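Local structure of ribosome-inactivating protein 3 (Zea mays, 2PQG) at residues S21-V26 / E186-N191; I36-L41 / A257-Q262. The protein belongs to the ribosome-inactivating protein family of plants and folds as a single mixed alpha/beta chain, mostly helical, that includes a six-stranded mixed beta sheet. All blocks are in the same frame, centred on the assembly; numbering follows the deposited sequence.

Contact 1. Residues S21-V26 / E186-N191; sequences SVRKDV and EGLRFN
At the C-terminal turn of helix 171-189, Arg23 of helix 15-27 sets its guanidinium against the backbone carbonyls of Gly187 and Leu188. With CD and NE both near anti (chi2 -173°, chi3 -159°), the chain of Arg23 stays extended from CG to NE, which brings NE to the end of helix 171-189. NE gives its N-H to Leu188 O at 3.0 Å, while NH2 gives one to Gly187 O at 2.8 Å. Neither bond is straight; the one from NH2 has an N-H...O angle of 136°, and both oxygens sit at the edge of the guanidinium but tilted somewhat out of its plane. Ser194 OG is a further hydrogen-bond partner of NH2. Carbonyls at the end of a helix would favour a positive charge here. Beyond the helix end, Asn191 stands crosswise, its CB 3.9 Å from Arg23 NH2 and its amide plane almost perpendicular to the guanidinium. This turn also carries Glu186 and Arg189, whose Glu-x-x-Arg spacing is a signature of ribosome-inactivating proteins. The two form a salt bridge on the side turned from helix 15-27, long at 3.4 Å between Arg189 NH1 and Glu186 OE2, and Arg189 has a cation-pi partner in Trp220. The apolar share of the contact falls to Val22, whose CG1 meets Leu188 CD2 at 3.6 Å, the side chains crossing at about a right angle. Both also touch Leu52 of strand 51-57, where the two helices meet the mixed sheet.

Contact 2. Residues I36-L41 / A257-Q262; sequences IFQPVL and ALVKNQ
In Asn261, chi1 (-157°) sets CG anti to the backbone N, beside Val40 CG1; chi2 (-33°) then turns ND2 to Leu41 O, 3.0 Å away, to which it bonds. Val40 CG1 packs close under this amide, 3.4 Å from Asn261 CG. In Val259, CG1 is anti to the carbonyl carbon, so CG2 takes the position between N and carbonyl carbon; that methyl faces Val40 CG2 at 4.0 Å and also meets Ile36 CG2. The Gln38 side chain crosses Val259 at about a right angle, its OE1 beside CG1, while its NE2 is bonded to Val256 O.

The backbones of 36-41 and 257-262 join here in a single parallel bridge between Val40 and Val259, without forming a regular strand. Val259 N bonds to Pro39 O at 3.2 Å, and Leu41 N to Val259 O at 3.1 Å. The second of these is nearly straight, with an N-H...O angle of 172°. Leu258 reaches two partners with its two methyls: CD2 packs on Pro39 CB at 3.7 Å, whereas CD1 meets Leu41 CD2 at 4.1 Å. Pro39 and Leu258 also touch Ile27 of helix 15-27, and Leu41 touches Val26. On the helix 220-232 side, Trp220 NE1 bonds to Leu258 O, and Ser224 OG pairs with Lys260 N. The C-terminal segment is thus tied between two helices and the loop after helix 15-27. Three of its polar links to that loop, two from backbone to backbone and one from the Asn261 amide, set the register of the two segments and resist their sliding past each other, while Ile36, Pro39 and the valine and leucine side chains pack beside them.

Overall arrangement
Along the chain the segments alternate: 21-26, 36-41, 186-191, 257-262, so the two contacts interlock in sequence. Their centres are about 11 Å apart, on the same side of the chain's centre, with contact 1 deeper and contact 2 further out. Helix 15-27 serves both, since it contains 21-26 and leads into the loop that holds 36-41. They also touch directly: Arg189 O lies 2.7 Å from Ala257 N, a probable hydrogen bond, and Arg23 CZ packs 3.5 Å from Ala257 CB. The C-terminal segment is thereby joined to the end of helix 171-189, and Trp220 reaches residues of both contacts.

Contact 1. Residues S21-V26 / E186-N191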
# COMPACT_ATOMS: atom_id res chain seq x y z
N SER A 21 7.07 -14.50 -3.05
CA SER A 21 8.39 -14.21 -3.59
C SER A 21 8.97 -12.91 -3.01
O SER A 21 10.13 -12.87 -2.61
CB SER A 21 8.31 -14.12 -5.12
OG SER A 21 9.52 -13.64 -5.69
N VAL A 22 8.16 -11.87 -2.94
CA VAL A 22 8.61 -10.60 -2.42
C VAL A 22 8.83 -10.63 -0.89
O VAL A 22 9.73 -9.97 -0.37
CB VAL A 22 7.62 -9.47 -2.81
CG1 VAL A 22 8.09 -8.13 -2.26
CG2 VAL A 22 7.50 -9.40 -4.33
N ARG A 23 8.01 -11.38 -0.16
CA ARG A 23 8.24 -11.45 1.27
C ARG A 23 9.56 -12.14 1.56
O ARG A 23 10.26 -11.77 2.50
CB ARG A 23 7.12 -12.20 1.98
CG ARG A 23 5.99 -11.31 2.42
CD ARG A 23 5.01 -12.09 3.25
NE ARG A 23 3.71 -11.44 3.29
CZ ARG A 23 2.56 -12.10 3.37
NH1 ARG A 23 2.56 -13.43 3.42
NH2 ARG A 23 1.42 -11.44 3.37
N LYS A 24 9.90 -13.13 0.75
CA LYS A 24 11.15 -13.88 0.91
C LYS A 24 12.38 -12.99 0.72
O LYS A 24 13.40 -13.18 1.39
CB LYS A 24 11.19 -15.05 -0.08
CG LYS A 24 12.52 -15.79 -0.13
CD LYS A 24 12.43 -17.09 -0.93
CE LYS A 24 13.76 -17.84 -0.89
NZ LYS A 24 14.88 -16.97 -1.34
N ASP A 25 12.30 -12.01 -0.18
CA ASP A 25 13.42 -11.12 -0.41
C ASP A 25 13.51 -10.07 0.69
O ASP A 25 14.60 -9.59 1.01
CB ASP A 25 13.29 -10.45 -1.78
CG ASP A 25 13.25 -11.46 -2.92
OD1 ASP A 25 12.89 -11.08 -4.05
OD2 ASP A 25 13.60 -12.65 -2.68
N VAL A 26 12.36 -9.72 1.26
CA VAL A 26 12.27 -8.73 2.34
C VAL A 26 12.73 -9.33 3.66
O VAL A 26 13.41 -8.68 4.45
CB VAL A 26 10.81 -8.22 2.50
CG1 VAL A 26 10.69 -7.35 3.75
CG2 VAL A 26 10.40 -7.43 1.27
N GLU A 186 0.14 -3.33 2.01
CA GLU A 186 -0.67 -4.01 3.01
C GLU A 186 -0.77 -5.50 2.72
O GLU A 186 -1.00 -6.29 3.63
CB GLU A 186 -2.05 -3.36 3.10
CG GLU A 186 -1.98 -1.88 3.44
CD GLU A 186 -1.48 -1.59 4.85
OE1 GLU A 186 -0.82 -2.46 5.45
OE2 GLU A 186 -1.74 -0.48 5.37
N GLY A 187 -0.59 -5.87 1.46
CA GLY A 187 -0.62 -7.28 1.12
C GLY A 187 0.63 -7.93 1.69
O GLY A 187 0.60 -9.08 2.14
N LEU A 188 1.74 -7.18 1.70
CA LEU A 188 3.01 -7.68 2.22
C LEU A 188 3.00 -7.72 3.76
O LEU A 188 3.49 -8.68 4.36
CB LEU A 188 4.16 -6.80 1.71
CG LEU A 188 4.49 -6.77 0.21
CD1 LEU A 188 5.48 -5.65 -0.07
CD2 LEU A 188 5.06 -8.10 -0.25
N ARG A 189 2.46 -6.68 4.38
CA ARG A 189 2.39 -6.61 5.84
C ARG A 189 1.45 -7.65 6.46
O ARG A 189 1.80 -8.33 7.42
CB ARG A 189 1.88 -5.24 6.28
CG ARG A 189 2.84 -4.08 6.17
CD ARG A 189 2.07 -2.81 6.48
NE ARG A 189 2.92 -1.64 6.47
CZ ARG A 189 2.49 -0.42 6.77
NH1 ARG A 189 1.22 -0.22 7.09
NH2 ARG A 189 3.33 0.61 6.76
N PHE A 190 0.24 -7.75 5.91
CA PHE A 190 -0.76 -8.66 6.44
C PHE A 190 -1.05 -9.87 5.58
O PHE A 190 -1.38 -9.73 4.41
CB PHE A 190 -2.09 -7.92 6.64
CG PHE A 190 -2.01 -6.74 7.54
CD1 PHE A 190 -1.50 -5.52 7.08
CD2 PHE A 190 -2.43 -6.83 8.86
CE1 PHE A 190 -1.43 -4.41 7.93
CE2 PHE A 190 -2.36 -5.73 9.71
CZ PHE A 190 -1.86 -4.52 9.24
N ASN A 191 -0.95 -11.06 6.17
CA ASN A 191 -1.27 -12.27 5.42
C ASN A 191 -2.80 -12.41 5.41
O ASN A 191 -3.35 -13.27 4.73
CB ASN A 191 -0.60 -13.52 6.01
CG ASN A 191 -0.60 -13.54 7.52
OD1 ASN A 191 -0.56 -14.61 8.13
ND2 ASN A 191 -0.64 -12.38 8.13

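Contact 2. Residues I36-L41 / A257-Q262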
# COMPACT_ATOMS: atom_id res chain seq x y z
N ILE A 36 8.53 -13.72 18.93
CA ILE A 36 7.79 -13.06 17.86
C ILE A 36 7.82 -13.95 16.61
O ILE A 36 8.85 -14.06 15.94
CB ILE A 36 8.42 -11.68 17.53
CG1 ILE A 36 8.43 -10.81 18.79
CG2 ILE A 36 7.61 -10.98 16.45
CD1 ILE A 36 8.92 -9.38 18.56
N PHE A 37 6.69 -14.59 16.31
CA PHE A 37 6.60 -15.47 15.15
C PHE A 37 7.00 -14.77 13.85
O PHE A 37 7.80 -15.30 13.08
CB PHE A 37 5.17 -16.01 15.01
CG PHE A 37 4.76 -16.96 16.10
CD1 PHE A 37 3.42 -17.08 16.47
CD2 PHE A 37 5.71 -17.76 16.75
CE1 PHE A 37 3.02 -17.97 17.47
CE2 PHE A 37 5.32 -18.65 17.76
CZ PHE A 37 3.98 -18.76 18.11
N GLN A 38 6.45 -13.58 13.60
CA GLN A 38 6.76 -12.85 12.38
C GLN A 38 8.13 -12.19 12.36
O GLN A 38 8.65 -11.80 13.40
CB GLN A 38 5.73 -11.73 12.14
CG GLN A 38 4.29 -12.16 12.15
CD GLN A 38 3.68 -12.12 13.53
OE1 GLN A 38 4.38 -11.97 14.53
NE2 GLN A 38 2.36 -12.27 13.60
N PRO A 39 8.73 -12.08 11.17
CA PRO A 39 10.04 -11.45 11.03
C PRO A 39 9.88 -9.98 11.38
O PRO A 39 8.83 -9.39 11.12
CB PRO A 39 10.36 -11.65 9.55
CG PRO A 39 9.76 -12.97 9.27
CD PRO A 39 8.42 -12.89 9.97
N VAL A 40 10.92 -9.39 11.96
CA VAL A 40 10.90 -7.98 12.35
C VAL A 40 11.63 -7.16 11.30
O VAL A 40 12.81 -7.40 11.02
CB VAL A 40 11.59 -7.79 13.71
CG1 VAL A 40 11.38 -6.37 14.20
CG2 VAL A 40 11.05 -8.79 14.71
N LEU A 41 10.93 -6.19 10.71
CA LEU A 41 11.49 -5.33 9.68
C LEU A 41 12.63 -4.46 10.20
O LEU A 41 12.78 -4.29 11.41
CB LEU A 41 10.40 -4.44 9.08
CG LEU A 41 9.29 -5.19 8.36
CD1 LEU A 41 8.19 -4.22 8.00
CD2 LEU A 41 9.83 -5.87 7.13
N ALA A 257 1.95 -10.57 8.87
CA ALA A 257 3.04 -11.41 8.37
C ALA A 257 4.38 -10.81 8.77
O ALA A 257 5.31 -11.53 9.10
CB ALA A 257 2.95 -11.54 6.85
N LEU A 258 4.48 -9.48 8.74
CA LEU A 258 5.71 -8.80 9.11
C LEU A 258 5.43 -7.67 10.10
O LEU A 258 4.58 -6.80 9.84
CB LEU A 258 6.38 -8.23 7.87
CG LEU A 258 6.74 -9.21 6.75
CD1 LEU A 258 7.07 -8.43 5.48
CD2 LEU A 258 7.91 -10.09 7.18
N VAL A 259 6.14 -7.66 11.23
CA VAL A 259 5.92 -6.62 12.22
C VAL A 259 6.93 -5.50 12.19
O VAL A 259 8.09 -5.68 11.84
CB VAL A 259 5.89 -7.18 13.65
CG1 VAL A 259 4.76 -8.18 13.78
CG2 VAL A 259 7.22 -7.80 14.01
N LYS A 260 6.44 -4.33 12.59
CA LYS A 260 7.22 -3.12 12.66
C LYS A 260 8.18 -3.19 13.85
O LYS A 260 7.75 -3.43 14.99
CB LYS A 260 6.26 -1.95 12.80
CG LYS A 260 6.89 -0.59 12.68
CD LYS A 260 5.78 0.42 12.45
CE LYS A 260 6.30 1.83 12.37
NZ LYS A 260 7.71 1.89 12.83
N ASN A 261 9.46 -2.99 13.57
CA ASN A 261 10.50 -3.04 14.59
C ASN A 261 10.32 -1.97 15.65
O ASN A 261 10.32 -0.77 15.34
CB ASN A 261 11.88 -2.85 13.96
CG ASN A 261 13.00 -3.43 14.81
OD1 ASN A 261 12.95 -3.43 16.05
ND2 ASN A 261 14.04 -3.93 14.14
N GLN A 262 10.17 -2.41 16.90
CA GLN A 262 10.03 -1.48 18.01
C GLN A 262 11.41 -0.99 18.44
O GLN A 262 11.55 0.11 18.98
CB GLN A 262 9.32 -2.16 19.18
CG GLN A 262 7.82 -2.25 18.99
CD GLN A 262 7.29 -1.32 17.92
OE1 GLN A 262 7.06 -1.74 16.78
NE2 GLN A 262 7.10 -0.05 18.26